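Side-chain contacts in importin subunit beta-1 (Saccharomyces cerevisiae, PDB 5OWU), which serves as the importin beta subunit of nuclear protein import, associating with importin alpha, which binds the classical nuclear localization signal of the cargo: residues Leu572-Leu577 with Glu615-Tyr620; Leu601-Leu606 with Leu637-Pro642; Leu645-Leu648 with Pro654-Ile657. All coordinates share one frame; numbering follows the deposited sequence.

Contact 1: residues Leu572-Leu577 with Glu615-Tyr620; sequences LQSNIL and EDDVFY
S574 and D617 meet where two consecutive HEAT repeats stack, and their alpha carbons, 5.9 Å apart, are the nearest pair across the contact. The two short segments run almost in the same direction, with axes 13° apart and a closest approach of 9.2 Å, as expected when the second helix of HEAT 13 lies beside the second helix of HEAT 14. D617, which meets both S574 and L577, can be followed outward from CB. Its CB packs against L577, with CD1 of that leucine 3.9 Å away. CG is anti to the carbonyl carbon, which brings the carboxylate level with S574. At the tip the two oxygens behave differently: OD2 accepts a hydrogen bond of 2.6 Å from S574 OG, while OD1 stays 3.7 Å from the same hydroxyl. The serine does not come in along the carboxylate plane but from above it, 56° out, so the bond is short without being coplanar. With chi1 at 172° the serine OG points opposite the backbone N and across to the aspartate.

The apolar half of the contact starts at the CB of D617 and continues to V618, whose CG2 lies 3.8 Å from L577 CD1. One methyl of the leucine therefore touches both the stem of the acid and the valine, and the polar bond has a hydrophobic flank of buried residues.

Around this pair, I576 and L572 pack on helix 516-530 and on helix 536-553, the first helix of HEAT 13. On its other flank helix 615-629 meets helix 655-669, where D616 OD1 is hydrogen-bonded to T658 OG1. Helices 516-530, 563-586, 615-629 and 655-669, each the second of its repeat, thus follow one another side by side.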
loop_
_atom_site.group_PDB
_atom_site.type_symbol
_atom_site.label_atom_id
_atom_site.label_comp_id
_atom_site.label_asym_id
_atom_site.label_seq_id
_atom_site.Cartn_x
_atom_site.Cartn_y
_atom_site.Cartn_z
ATOM N N LEU A 572 12.931 -19.552 11.065
ATOM C CA LEU A 572 14.376 -19.716 10.919
ATOM C C LEU A 572 14.721 -20.487 9.650
ATOM O O LEU A 572 15.653 -20.120 8.921
ATOM C CB LEU A 572 14.953 -20.422 12.145
ATOM C CG LEU A 572 16.409 -20.873 12.035
ATOM C CD1 LEU A 572 17.339 -19.679 11.737
ATOM C CD2 LEU A 572 16.834 -21.576 13.306
ATOM N N GLN A 573 13.991 -21.567 9.370
ATOM C CA GLN A 573 14.267 -22.324 8.153
ATOM C C GLN A 573 13.972 -21.489 6.913
ATOM O O GLN A 573 14.681 -21.591 5.907
ATOM C CB GLN A 573 13.454 -23.618 8.139
ATOM C CG GLN A 573 13.870 -24.587 9.225
ATOM C CD GLN A 573 13.136 -25.901 9.131
ATOM O OE1 GLN A 573 11.911 -25.933 9.077
ATOM N NE2 GLN A 573 13.885 -26.993 9.106
ATOM N N SER A 574 12.927 -20.663 6.967
ATOM C CA SER A 574 12.647 -19.731 5.879
ATOM C C SER A 574 13.809 -18.755 5.671
ATOM O O SER A 574 14.270 -18.557 4.540
ATOM C CB SER A 574 11.339 -18.991 6.176
ATOM O OG SER A 574 11.095 -17.945 5.252
ATOM N N ASN A 575 14.303 -18.144 6.754
ATOM C CA ASN A 575 15.459 -17.250 6.649
ATOM C C ASN A 575 16.633 -17.952 5.985
ATOM O O ASN A 575 17.275 -17.411 5.064
ATOM C CB ASN A 575 15.883 -16.747 8.037
ATOM C CG ASN A 575 14.775 -16.009 8.779
ATOM O OD1 ASN A 575 14.804 -15.923 10.008
ATOM N ND2 ASN A 575 13.799 -15.482 8.048
ATOM N N ILE A 576 16.925 -19.173 6.447
ATOM C CA ILE A 576 18.036 -19.942 5.898
ATOM C C ILE A 576 17.824 -20.191 4.413
ATOM O O ILE A 576 18.735 -20.017 3.600
ATOM C CB ILE A 576 18.196 -21.267 6.666
ATOM C CG1 ILE A 576 18.644 -20.996 8.108
ATOM C CG2 ILE A 576 19.203 -22.187 5.969
ATOM C CD1 ILE A 576 18.496 -22.196 9.020
ATOM N N LEU A 577 16.628 -20.643 4.041
ATOM C CA LEU A 577 16.382 -21.004 2.649
ATOM C C LEU A 577 16.457 -19.780 1.739
ATOM O O LEU A 577 16.920 -19.877 0.600
ATOM C CB LEU A 577 15.027 -21.709 2.523
ATOM C CG LEU A 577 14.989 -23.117 3.138
ATOM C CD1 LEU A 577 13.569 -23.587 3.367
ATOM C CD2 LEU A 577 15.744 -24.123 2.281
ATOM N N GLU A 615 7.156 -24.820 2.341
ATOM C CA GLU A 615 7.314 -25.347 0.987
ATOM C C GLU A 615 7.539 -24.231 -0.025
ATOM O O GLU A 615 8.183 -24.449 -1.052
ATOM C CB GLU A 615 6.103 -26.196 0.584
ATOM C CG GLU A 615 4.768 -25.470 0.571
ATOM C CD GLU A 615 3.631 -26.335 0.035
ATOM O OE1 GLU A 615 3.905 -27.388 -0.589
ATOM O OE2 GLU A 615 2.460 -25.959 0.240
ATOM N N ASP A 616 7.011 -23.038 0.238
ATOM C CA ASP A 616 7.246 -21.906 -0.651
ATOM C C ASP A 616 8.735 -21.572 -0.735
ATOM O O ASP A 616 9.302 -21.445 -1.831
ATOM C CB ASP A 616 6.441 -20.704 -0.157
ATOM C CG ASP A 616 6.299 -19.628 -1.206
ATOM O OD1 ASP A 616 5.962 -19.967 -2.360
ATOM O OD2 ASP A 616 6.519 -18.442 -0.874
ATOM N N ASP A 617 9.389 -21.435 0.423
ATOM C CA ASP A 617 10.820 -21.149 0.442
ATOM C C ASP A 617 11.639 -22.316 -0.103
ATOM O O ASP A 617 12.701 -22.102 -0.712
ATOM C CB ASP A 617 11.243 -20.801 1.864
ATOM C CG ASP A 617 10.524 -19.569 2.390
ATOM O OD1 ASP A 617 10.430 -18.571 1.643
ATOM O OD2 ASP A 617 10.030 -19.612 3.532
ATOM N N VAL A 618 11.159 -23.548 0.083
ATOM C CA VAL A 618 11.842 -24.696 -0.504
ATOM C C VAL A 618 11.767 -24.625 -2.019
ATOM O O VAL A 618 12.746 -24.901 -2.716
ATOM C CB VAL A 618 11.246 -26.014 0.023
ATOM C CG1 VAL A 618 11.896 -27.203 -0.671
ATOM C CG2 VAL A 618 11.427 -26.122 1.532
ATOM N N PHE A 619 10.602 -24.270 -2.552
ATOM C CA PHE A 619 10.448 -24.141 -3.994
ATOM C C PHE A 619 11.328 -23.029 -4.538
ATOM O O PHE A 619 11.886 -23.156 -5.630
ATOM C CB PHE A 619 8.983 -23.884 -4.340
ATOM C CG PHE A 619 8.211 -25.130 -4.637
ATOM C CD1 PHE A 619 7.930 -26.043 -3.637
ATOM C CD2 PHE A 619 7.770 -25.391 -5.922
ATOM C CE1 PHE A 619 7.221 -27.204 -3.919
ATOM C CE2 PHE A 619 7.058 -26.539 -6.205
ATOM C CZ PHE A 619 6.785 -27.447 -5.202
ATOM N N TYR A 620 11.450 -21.921 -3.800
ATOM C CA TYR A 620 12.364 -20.860 -4.215
ATOM C C TYR A 620 13.793 -21.381 -4.316
ATOM O O TYR A 620 14.515 -21.071 -5.277
ATOM C CB TYR A 620 12.286 -19.682 -3.236
ATOM C CG TYR A 620 11.137 -18.722 -3.495
ATOM C CD1 TYR A 620 10.930 -18.179 -4.759
ATOM C CD2 TYR A 620 10.263 -18.356 -2.477
ATOM C CE1 TYR A 620 9.887 -17.303 -5.002
ATOM C CE2 TYR A 620 9.215 -17.478 -2.713
ATOM C CZ TYR A 620 9.031 -16.959 -3.978
ATOM O OH TYR A 620 7.995 -16.089 -4.224
#

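Contact 2: residues Leu601-Leu606 with Leu637-Pro642; sequences LFFRLL and LETFSP
The F603 ring carries T639 on one face and the backbone of F640 at its edge, in a contact between the first helices of two successive HEAT repeats, HEAT 14 (helix 595-607) and HEAT 15 (helix 637-649). T639 CG2 stands 3.4 Å above the ring plane and 3.7 Å from the ring centroid. The line from centroid to methyl is 20° off the ring normal, so this is a CH-pi contact over the face, displaced toward the rim. At the edge, near the ring plane, F603 CE1 approaches F640 CA at 4.0 Å. The F640 ring in turn presents its own edge to F603, with CD1 4.2 Å from CE1; the two rings thus adjoin at their rims, and neither lies over the other's face.

The torsion of T639 explains the face contact: CG2 is anti to the backbone N and extends across the gap to the ring, with CB behind it 3.8 Å from F603 CZ. No hydrogen bond joins the segments, and the pairing rests on apolar touch alone.

Beyond the pair, the F640 ring meets F662 of its own repeat edge-to-face and F619 of HEAT 14 with planes at about 50°. L606, on the next turn after F603, packs on V618 of helix 615-629. The helix of F640 is kinked at P642, whose ring nitrogen has no bond to the preceding turn. The tightest approach between the segments is at the far end of the phenylalanine, where F603 CZ lies 3.4 Å from T639 CG2.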
loop_
_atom_site.group_PDB
_atom_site.type_symbol
_atom_site.label_atom_id
_atom_site.label_comp_id
_atom_site.label_asym_id
_atom_site.label_seq_id
_atom_site.Cartn_x
_atom_site.Cartn_y
_atom_site.Cartn_z
ATOM N N LEU A 601 18.074 -32.736 0.937
ATOM C CA LEU A 601 17.483 -31.955 2.016
ATOM C C LEU A 601 16.137 -31.380 1.601
ATOM O O LEU A 601 15.154 -31.453 2.353
ATOM C CB LEU A 601 18.454 -30.849 2.428
ATOM C CG LEU A 601 19.795 -31.344 2.953
ATOM C CD1 LEU A 601 20.722 -30.154 3.242
ATOM C CD2 LEU A 601 19.589 -32.238 4.179
ATOM N N PHE A 602 16.056 -30.844 0.382
ATOM C CA PHE A 602 14.829 -30.173 -0.026
ATOM C C PHE A 602 13.666 -31.156 -0.061
ATOM O O PHE A 602 12.605 -30.903 0.525
ATOM C CB PHE A 602 15.036 -29.489 -1.380
ATOM C CG PHE A 602 16.065 -28.377 -1.354
ATOM C CD1 PHE A 602 16.354 -27.695 -0.177
ATOM C CD2 PHE A 602 16.744 -28.015 -2.506
ATOM C CE1 PHE A 602 17.298 -26.683 -0.153
ATOM C CE2 PHE A 602 17.690 -26.998 -2.487
ATOM C CZ PHE A 602 17.964 -26.330 -1.309
ATOM N N PHE A 603 13.863 -32.311 -0.693
ATOM C CA PHE A 603 12.826 -33.334 -0.660
ATOM C C PHE A 603 12.450 -33.684 0.772
ATOM O O PHE A 603 11.261 -33.778 1.100
ATOM C CB PHE A 603 13.282 -34.572 -1.431
ATOM C CG PHE A 603 13.285 -34.384 -2.919
ATOM C CD1 PHE A 603 12.189 -33.831 -3.556
ATOM C CD2 PHE A 603 14.391 -34.733 -3.678
ATOM C CE1 PHE A 603 12.188 -33.645 -4.926
ATOM C CE2 PHE A 603 14.392 -34.550 -5.048
ATOM C CZ PHE A 603 13.290 -34.005 -5.670
ATOM N N ARG A 604 13.440 -33.839 1.654
ATOM C CA ARG A 604 13.104 -34.131 3.041
ATOM C C ARG A 604 12.212 -33.035 3.606
ATOM O O ARG A 604 11.152 -33.312 4.184
ATOM C CB ARG A 604 14.378 -34.310 3.868
ATOM C CG ARG A 604 15.053 -35.657 3.629
ATOM C CD ARG A 604 16.446 -35.711 4.221
ATOM N NE ARG A 604 16.443 -35.437 5.653
ATOM C CZ ARG A 604 17.538 -35.217 6.373
ATOM N NH1 ARG A 604 18.733 -35.231 5.797
ATOM N NH2 ARG A 604 17.440 -34.969 7.673
ATOM N N LEU A 605 12.585 -31.773 3.372
ATOM C CA LEU A 605 11.758 -30.673 3.848
ATOM C C LEU A 605 10.362 -30.740 3.253
ATOM O O LEU A 605 9.378 -30.399 3.918
ATOM C CB LEU A 605 12.424 -29.340 3.514
ATOM C CG LEU A 605 13.677 -29.038 4.331
ATOM C CD1 LEU A 605 14.445 -27.886 3.707
ATOM C CD2 LEU A 605 13.310 -28.716 5.772
ATOM N N LEU A 606 10.255 -31.174 1.994
ATOM C CA LEU A 606 8.946 -31.256 1.356
ATOM C C LEU A 606 8.120 -32.408 1.909
ATOM O O LEU A 606 6.885 -32.343 1.888
ATOM C CB LEU A 606 9.102 -31.402 -0.161
ATOM C CG LEU A 606 9.580 -30.183 -0.956
ATOM C CD1 LEU A 606 9.690 -30.526 -2.431
ATOM C CD2 LEU A 606 8.661 -28.980 -0.767
ATOM N N LEU A 637 14.109 -34.239 -12.075
ATOM C CA LEU A 637 12.792 -33.857 -12.566
ATOM C C LEU A 637 11.751 -34.926 -12.274
ATOM O O LEU A 637 10.612 -34.606 -11.925
ATOM C CB LEU A 637 12.858 -33.565 -14.065
ATOM C CG LEU A 637 13.390 -32.189 -14.473
ATOM C CD1 LEU A 637 13.482 -32.096 -15.988
ATOM C CD2 LEU A 637 12.504 -31.081 -13.932
ATOM N N GLU A 638 12.115 -36.201 -12.408
ATOM C CA GLU A 638 11.139 -37.258 -12.174
ATOM C C GLU A 638 10.615 -37.206 -10.743
ATOM O O GLU A 638 9.402 -37.230 -10.511
ATOM C CB GLU A 638 11.754 -38.625 -12.467
ATOM C CG GLU A 638 10.720 -39.741 -12.534
ATOM C CD GLU A 638 11.313 -41.120 -12.306
ATOM O OE1 GLU A 638 12.527 -41.303 -12.544
ATOM O OE2 GLU A 638 10.559 -42.021 -11.882
ATOM N N THR A 639 11.523 -37.130 -9.767
ATOM C CA THR A 639 11.108 -37.051 -8.369
ATOM C C THR A 639 10.404 -35.736 -8.052
ATOM O O THR A 639 9.507 -35.707 -7.204
ATOM C CB THR A 639 12.317 -37.219 -7.453
ATOM O OG1 THR A 639 12.927 -38.492 -7.697
ATOM C CG2 THR A 639 11.907 -37.132 -5.980
ATOM N N PHE A 640 10.799 -34.639 -8.701
ATOM C CA PHE A 640 10.220 -33.342 -8.362
ATOM C C PHE A 640 8.842 -33.145 -8.985
ATOM O O PHE A 640 8.021 -32.402 -8.439
ATOM C CB PHE A 640 11.164 -32.224 -8.801
ATOM C CG PHE A 640 10.694 -30.855 -8.428
ATOM C CD1 PHE A 640 10.396 -30.546 -7.114
ATOM C CD2 PHE A 640 10.557 -29.872 -9.386
ATOM C CE1 PHE A 640 9.960 -29.279 -6.771
ATOM C CE2 PHE A 640 10.127 -28.611 -9.048
ATOM C CZ PHE A 640 9.828 -28.312 -7.745
ATOM N N SER A 641 8.562 -33.814 -10.101
ATOM C CA SER A 641 7.328 -33.572 -10.848
ATOM C C SER A 641 6.069 -33.679 -10.000
ATOM O O SER A 641 5.210 -32.786 -10.098
ATOM C CB SER A 641 7.260 -34.543 -12.036
ATOM O OG SER A 641 5.997 -34.460 -12.675
ATOM N N PRO A 642 5.880 -34.712 -9.175
ATOM C CA PRO A 642 4.649 -34.762 -8.367
ATOM C C PRO A 642 4.478 -33.541 -7.480
ATOM O O PRO A 642 3.388 -32.947 -7.439
ATOM C CB PRO A 642 4.819 -36.058 -7.554
ATOM C CG PRO A 642 5.812 -36.865 -8.317
ATOM C CD PRO A 642 6.742 -35.882 -8.944
#

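Contact 3: residues Leu645-Leu648 with Pro654-Ile657; sequences LKAL and PVSI
L648 and S656 bring their alpha carbons within 4.4 Å of each other, the nearest pair of alpha carbons across the short connection that joins the two helices of HEAT 15, helix 637-649 and helix 655-669. At so short a separation there is little room for side chains, and the touching groups are small ones set against backbone carbonyls. A647 O lies 3.3 Å from S656 CB and 3.7 Å from V655 CG1, while L648 O is 3.6 Å from the same serine CB. None of these is a hydrogen bond; they are carbon-to-oxygen packing between the end of one helix and the beginning of the other.

V655 spreads its two methyls over A647. With chi1 at 73°, CG1 sits between the backbone N and the carbonyl carbon, and CG2, anti to N, reaches the alanine methyl. A647 is also covered by F619 of helix 615-629 and by A659, while L648 turns from S656 to pack on A659, V660 and I663 farther along the second helix.

The hydroxyl of S656 is used by the connection: OG is hydrogen-bonded to S653 O, with a weak hydrogen bond to Q650 O, leaving CB to face the carbonyls. The closest apolar approach between side chains is A647 CB to V655 CG2, 3.8 Å.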
loop_
_atom_site.group_PDB
_atom_site.type_symbol
_atom_site.label_atom_id
_atom_site.label_comp_id
_atom_site.label_asym_id
_atom_site.label_seq_id
_atom_site.Cartn_x
_atom_site.Cartn_y
_atom_site.Cartn_z
ATOM N N LEU A 645 3.565 -30.432 -9.732
ATOM C CA LEU A 645 2.177 -30.434 -10.191
ATOM C C LEU A 645 1.213 -30.140 -9.043
ATOM O O LEU A 645 0.286 -29.327 -9.183
ATOM C CB LEU A 645 1.848 -31.778 -10.847
ATOM C CG LEU A 645 2.050 -31.866 -12.365
ATOM C CD1 LEU A 645 3.433 -31.382 -12.788
ATOM C CD2 LEU A 645 1.820 -33.301 -12.841
ATOM N N LYS A 646 1.416 -30.790 -7.892
ATOM C CA LYS A 646 0.548 -30.520 -6.747
ATOM C C LYS A 646 0.600 -29.047 -6.352
ATOM O O LYS A 646 -0.438 -28.428 -6.086
ATOM C CB LYS A 646 0.940 -31.407 -5.565
ATOM C CG LYS A 646 0.089 -31.180 -4.316
ATOM C CD LYS A 646 0.315 -32.248 -3.249
ATOM C CE LYS A 646 -0.212 -33.609 -3.691
ATOM N NZ LYS A 646 -0.348 -34.571 -2.558
ATOM N N ALA A 647 1.798 -28.467 -6.314
ATOM C CA ALA A 647 1.927 -27.058 -5.962
ATOM C C ALA A 647 1.241 -26.169 -6.991
ATOM O O ALA A 647 0.533 -25.221 -6.632
ATOM C CB ALA A 647 3.404 -26.689 -5.836
ATOM N N LEU A 648 1.449 -26.455 -8.276
ATOM C CA LEU A 648 0.844 -25.647 -9.328
ATOM C C LEU A 648 -0.673 -25.650 -9.217
ATOM O O LEU A 648 -1.321 -24.629 -9.476
ATOM C CB LEU A 648 1.276 -26.164 -10.702
ATOM C CG LEU A 648 2.712 -25.869 -11.139
ATOM C CD1 LEU A 648 3.091 -26.754 -12.310
ATOM C CD2 LEU A 648 2.886 -24.401 -11.511
ATOM N N PRO A 654 -0.007 -19.594 -1.943
ATOM C CA PRO A 654 1.067 -18.892 -2.666
ATOM C C PRO A 654 2.102 -19.824 -3.274
ATOM O O PRO A 654 2.923 -19.367 -4.080
ATOM C CB PRO A 654 1.689 -17.999 -1.586
ATOM C CG PRO A 654 1.395 -18.697 -0.308
ATOM C CD PRO A 654 0.048 -19.333 -0.494
ATOM N N VAL A 655 2.080 -21.112 -2.928
ATOM C CA VAL A 655 3.049 -22.055 -3.479
ATOM C C VAL A 655 2.895 -22.174 -4.991
ATOM O O VAL A 655 3.861 -22.487 -5.698
ATOM C CB VAL A 655 2.900 -23.425 -2.784
ATOM C CG1 VAL A 655 1.635 -24.139 -3.250
ATOM C CG2 VAL A 655 4.130 -24.288 -3.016
ATOM N N SER A 656 1.690 -21.933 -5.514
ATOM C CA SER A 656 1.478 -22.057 -6.954
ATOM C C SER A 656 2.208 -20.953 -7.710
ATOM O O SER A 656 2.743 -21.189 -8.800
ATOM C CB SER A 656 -0.018 -22.028 -7.272
ATOM O OG SER A 656 -0.599 -20.788 -6.897
ATOM N N ILE A 657 2.245 -19.745 -7.143
ATOM C CA ILE A 657 3.006 -18.652 -7.743
ATOM C C ILE A 657 4.471 -19.043 -7.869
ATOM O O ILE A 657 5.104 -18.857 -8.918
ATOM C CB ILE A 657 2.859 -17.366 -6.908
ATOM C CG1 ILE A 657 1.385 -17.026 -6.654
ATOM C CG2 ILE A 657 3.594 -16.204 -7.590
ATOM C CD1 ILE A 657 0.648 -16.609 -7.865
#

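In the fold
Contacts 1 and 2 join HEAT 14 to a neighbouring repeat, through second and first helices respectively, whereas contact 3 lies inside HEAT 15 and shares helix 637-649 with contact 2. All four touching residues of contact 3 are buried; contacts 1 and 2 are partly so, contact 2 farthest out, its centre about 34 Å from that of the chain against about 24 Å for the others. Chemistry does not simply follow depth: the outermost contact is purely apolar, with a CH-pi contact over a ring face, the hydrogen bond between segments is in contact 1, and small residues meet carbonyls in contact 3. From contact 1, the F619 ring touches both others, CE2 3.6 Å from F640 CZ and CZ 3.5 Å from A647 CB.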